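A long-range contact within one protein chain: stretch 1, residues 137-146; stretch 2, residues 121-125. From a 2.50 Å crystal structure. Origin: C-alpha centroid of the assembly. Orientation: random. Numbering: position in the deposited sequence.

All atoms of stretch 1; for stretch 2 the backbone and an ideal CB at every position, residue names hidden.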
# COMPACT_ATOMS: atom_id res chain seq x y z
N ALA A 137 -30.89 0.60 -21.73
CA ALA A 137 -31.26 0.59 -20.32
C ALA A 137 -31.25 1.99 -19.72
O ALA A 137 -32.12 2.34 -18.91
CB ALA A 137 -30.36 -0.35 -19.54
N LEU A 138 -30.27 2.81 -20.12
CA LEU A 138 -30.18 4.18 -19.62
C LEU A 138 -31.36 5.02 -20.07
O LEU A 138 -31.90 5.81 -19.28
CB LEU A 138 -28.85 4.84 -20.01
CG LEU A 138 -28.44 6.02 -19.11
CD1 LEU A 138 -26.95 6.02 -18.88
CD2 LEU A 138 -28.92 7.36 -19.65
N ARG A 139 -31.78 4.85 -21.32
CA ARG A 139 -32.97 5.55 -21.83
C ARG A 139 -34.19 5.14 -21.01
O ARG A 139 -34.98 5.99 -20.60
CB ARG A 139 -33.18 5.28 -23.32
CG ARG A 139 -31.93 5.51 -24.17
CD ARG A 139 -32.18 5.42 -25.66
NE ARG A 139 -32.45 6.74 -26.21
CZ ARG A 139 -31.56 7.49 -26.86
NH1 ARG A 139 -30.33 7.06 -27.06
NH2 ARG A 139 -31.92 8.68 -27.30
N ALA A 140 -34.32 3.84 -20.75
CA ALA A 140 -35.41 3.31 -19.93
C ALA A 140 -35.43 3.92 -18.53
O ALA A 140 -36.49 4.35 -18.05
CB ALA A 140 -35.32 1.79 -19.85
N TRP A 141 -34.26 3.99 -17.90
CA TRP A 141 -34.14 4.58 -16.56
C TRP A 141 -34.37 6.09 -16.57
O TRP A 141 -34.90 6.64 -15.61
CB TRP A 141 -32.82 4.20 -15.90
CG TRP A 141 -32.89 2.85 -15.29
CD1 TRP A 141 -32.52 1.67 -15.87
CD2 TRP A 141 -33.40 2.51 -14.00
NE1 TRP A 141 -32.76 0.62 -15.02
CE2 TRP A 141 -33.30 1.11 -13.86
CE3 TRP A 141 -33.94 3.26 -12.95
CZ2 TRP A 141 -33.71 0.44 -12.70
CZ3 TRP A 141 -34.34 2.60 -11.80
CH2 TRP A 141 -34.23 1.20 -11.69
N HIS A 142 -33.98 6.75 -17.66
CA HIS A 142 -34.27 8.17 -17.82
C HIS A 142 -35.79 8.40 -17.82
O HIS A 142 -36.28 9.29 -17.11
CB HIS A 142 -33.65 8.75 -19.10
CG HIS A 142 -33.87 10.22 -19.26
ND1 HIS A 142 -35.01 10.74 -19.84
CD2 HIS A 142 -33.12 11.28 -18.89
CE1 HIS A 142 -34.94 12.06 -19.83
NE2 HIS A 142 -33.81 12.42 -19.26
N ALA A 143 -36.51 7.59 -18.59
CA ALA A 143 -37.98 7.64 -18.66
C ALA A 143 -38.64 7.45 -17.28
O ALA A 143 -39.65 8.09 -16.99
CB ALA A 143 -38.50 6.60 -19.65
N ARG A 144 -38.07 6.58 -16.46
CA ARG A 144 -38.60 6.33 -15.12
C ARG A 144 -38.31 7.50 -14.18
O ARG A 144 -39.16 7.87 -13.37
CB ARG A 144 -38.03 5.03 -14.55
CG ARG A 144 -38.93 4.34 -13.51
CD ARG A 144 -38.52 2.89 -13.26
NE ARG A 144 -37.89 2.27 -14.44
CZ ARG A 144 -37.47 1.01 -14.52
NH1 ARG A 144 -37.61 0.18 -13.49
NH2 ARG A 144 -36.91 0.59 -15.65
N LEU A 145 -37.13 8.09 -14.30
CA LEU A 145 -36.60 8.99 -13.28
C LEU A 145 -36.77 10.49 -13.53
O LEU A 145 -36.65 11.27 -12.59
CB LEU A 145 -35.13 8.68 -12.99
CG LEU A 145 -34.83 7.34 -12.30
CD1 LEU A 145 -33.33 7.05 -12.32
CD2 LEU A 145 -35.36 7.32 -10.88
N ARG A 146 -37.03 10.88 -14.78
CA ARG A 146 -37.05 12.30 -15.16
C ARG A 146 -38.00 13.18 -14.33
O ARG A 146 -37.66 14.33 -14.02
CB ARG A 146 -37.29 12.48 -16.66
CG ARG A 146 -37.36 13.93 -17.15
CD ARG A 146 -36.03 14.68 -17.08
NE ARG A 146 -35.81 15.33 -15.78
CZ ARG A 146 -34.75 16.09 -15.48
NH1 ARG A 146 -33.79 16.30 -16.38
NH2 ARG A 146 -34.64 16.63 -14.28
N UNK A 121 -27.08 11.00 -10.94
CA UNK A 121 -26.25 10.86 -12.14
C UNK A 121 -26.38 9.42 -12.64
O UNK A 121 -25.99 8.48 -11.94
CB UNK A 121 -24.79 11.21 -11.85
N UNK A 122 -26.94 9.27 -13.83
CA UNK A 122 -27.07 7.96 -14.46
C UNK A 122 -25.77 7.65 -15.17
O UNK A 122 -25.28 8.46 -15.95
CB UNK A 122 -28.25 7.92 -15.43
N UNK A 123 -25.22 6.47 -14.89
CA UNK A 123 -23.94 6.09 -15.46
C UNK A 123 -24.08 5.25 -16.71
O UNK A 123 -24.65 4.16 -16.68
CB UNK A 123 -23.11 5.33 -14.42
N UNK A 124 -23.55 5.77 -17.80
CA UNK A 124 -23.44 5.04 -19.05
C UNK A 124 -22.15 4.24 -19.07
O UNK A 124 -21.07 4.76 -18.78
CB UNK A 124 -23.50 5.99 -20.24
N UNK A 125 -22.25 2.99 -19.51
CA UNK A 125 -21.07 2.19 -19.72
C UNK A 125 -20.83 2.41 -21.21
O UNK A 125 -21.58 1.92 -22.03
CB UNK A 125 -21.24 0.72 -19.32

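Stretch 1 is largely helical, and its helix, which begins earlier in the chain, runs nearly antiparallel to the strand that includes 121-123, with an angle of 159° between their directions and a closest approach of 9.4 Å between the axes. Its main-chain amides from Trp141 onward are engaged in helical hydrogen bonds, such as His142 N to Leu138 O at 2.8 Å, so the helix offers the strand mainly carbon: the side chain of Leu138, the CB atoms of Trp141 and His142, and the end of Leu145.

At position 121 the backbone is extended (phi/psi -109/116), and the ideal CB has no atom of stretch 1 within 5.5 Å. Nothing visible restricts size or polarity here; extended geometry tolerates most residues and is especially congenial to beta-branched and aromatic ones. The residue is Trp121, which makes no contact with the helix; its NE1 is hydrogen-bonded elsewhere in the structure.

Position 122 is the one that meets the helix squarely. The strand continues (-84/128), CA-to-CB points toward stretch 1, and the ideal CB lies 4.1 Å from Leu138 CG. Beyond it are Trp141 CB, the backbone of His142 and Leu145 CD1, with no charged group and no free main-chain donor within this patch. A spacing of 9.4 Å between axes leaves room for a side chain of middle size, so leucine, isoleucine or methionine would suit, and valine would be plausible though with less reach; a charged group would find no partner on this face. The deposited residue is Leu122, in the m, t rotamer. It extends over successive turns of the helix: Leu122 CD1 approaches Leu138 CD2 at 4.0 Å and His142 N at 3.9 Å, while Leu122 CD2 packs against Trp141 CB at 4.1 Å and Leu145 CD1 at 3.8 Å. The approach to His142 N is packing alone, since that amide is already bonded within the helix. With 105 Å² covered by stretch 1, Leu122 provides most of the strand's share of the contact.

At 123 the alternation of the strand turns CA-to-CB away, and the ideal CB has nothing of stretch 1 within 5.5 Å. Long, polar or charged side chains are as admissible as apolar ones. The residue is Lys123, whose NZ is hydrogen-bonded elsewhere in the structure. Its backbone does take part, with Leu138 CD1 resting 3.7 Å from Lys123 C.

At position 124 CA-to-CB points sideways, yet the ideal CB is 3.7 Å from Leu138 CD1. An apolar side chain is favoured, and leucine, valine, isoleucine or methionine could all serve; even alanine would supply the CB. It is Leu124, in the t, p rotamer. Leu138 CD1 lies 3.7 Å from Leu124 CB and 3.6 Å from Leu124 N, so this methyl packs against both backbone and side chain where the two stretches have their nearest CA atoms.

At position 125 CA-to-CB points sideways, and the ideal CB has nothing of stretch 1 within 5.5 Å, so the helix sets no restriction. The residue is Asp125, whose carboxylate leads away from stretch 1.

Stretch 2, residues 121-125: WLKLD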
# COMPACT_ATOMS: atom_id res chain seq x y z
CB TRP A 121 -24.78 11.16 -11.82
CG TRP A 121 -24.51 12.57 -11.37
CD1 TRP A 121 -24.84 13.12 -10.16
CD2 TRP A 121 -23.85 13.60 -12.12
NE1 TRP A 121 -24.43 14.43 -10.11
CE2 TRP A 121 -23.82 14.76 -11.29
CE3 TRP A 121 -23.29 13.67 -13.40
CZ2 TRP A 121 -23.24 15.96 -11.72
CZ3 TRP A 121 -22.72 14.88 -13.82
CH2 TRP A 121 -22.70 16.00 -12.98
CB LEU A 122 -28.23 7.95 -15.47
CG LEU A 122 -29.67 7.96 -14.95
CD1 LEU A 122 -30.65 8.14 -16.11
CD2 LEU A 122 -29.99 6.68 -14.19
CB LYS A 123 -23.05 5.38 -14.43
CG LYS A 123 -21.64 5.12 -14.94
CD LYS A 123 -20.72 4.58 -13.86
CE LYS A 123 -20.41 5.64 -12.81
NZ LYS A 123 -19.50 5.08 -11.77
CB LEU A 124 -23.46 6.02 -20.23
CG LEU A 124 -23.12 5.48 -21.62
CD1 LEU A 124 -24.24 4.59 -22.15
CD2 LEU A 124 -22.83 6.62 -22.57
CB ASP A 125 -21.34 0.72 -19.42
CG ASP A 125 -20.18 -0.17 -19.84
OD1 ASP A 125 -19.10 0.34 -20.14
OD2 ASP A 125 -20.37 -1.40 -19.85
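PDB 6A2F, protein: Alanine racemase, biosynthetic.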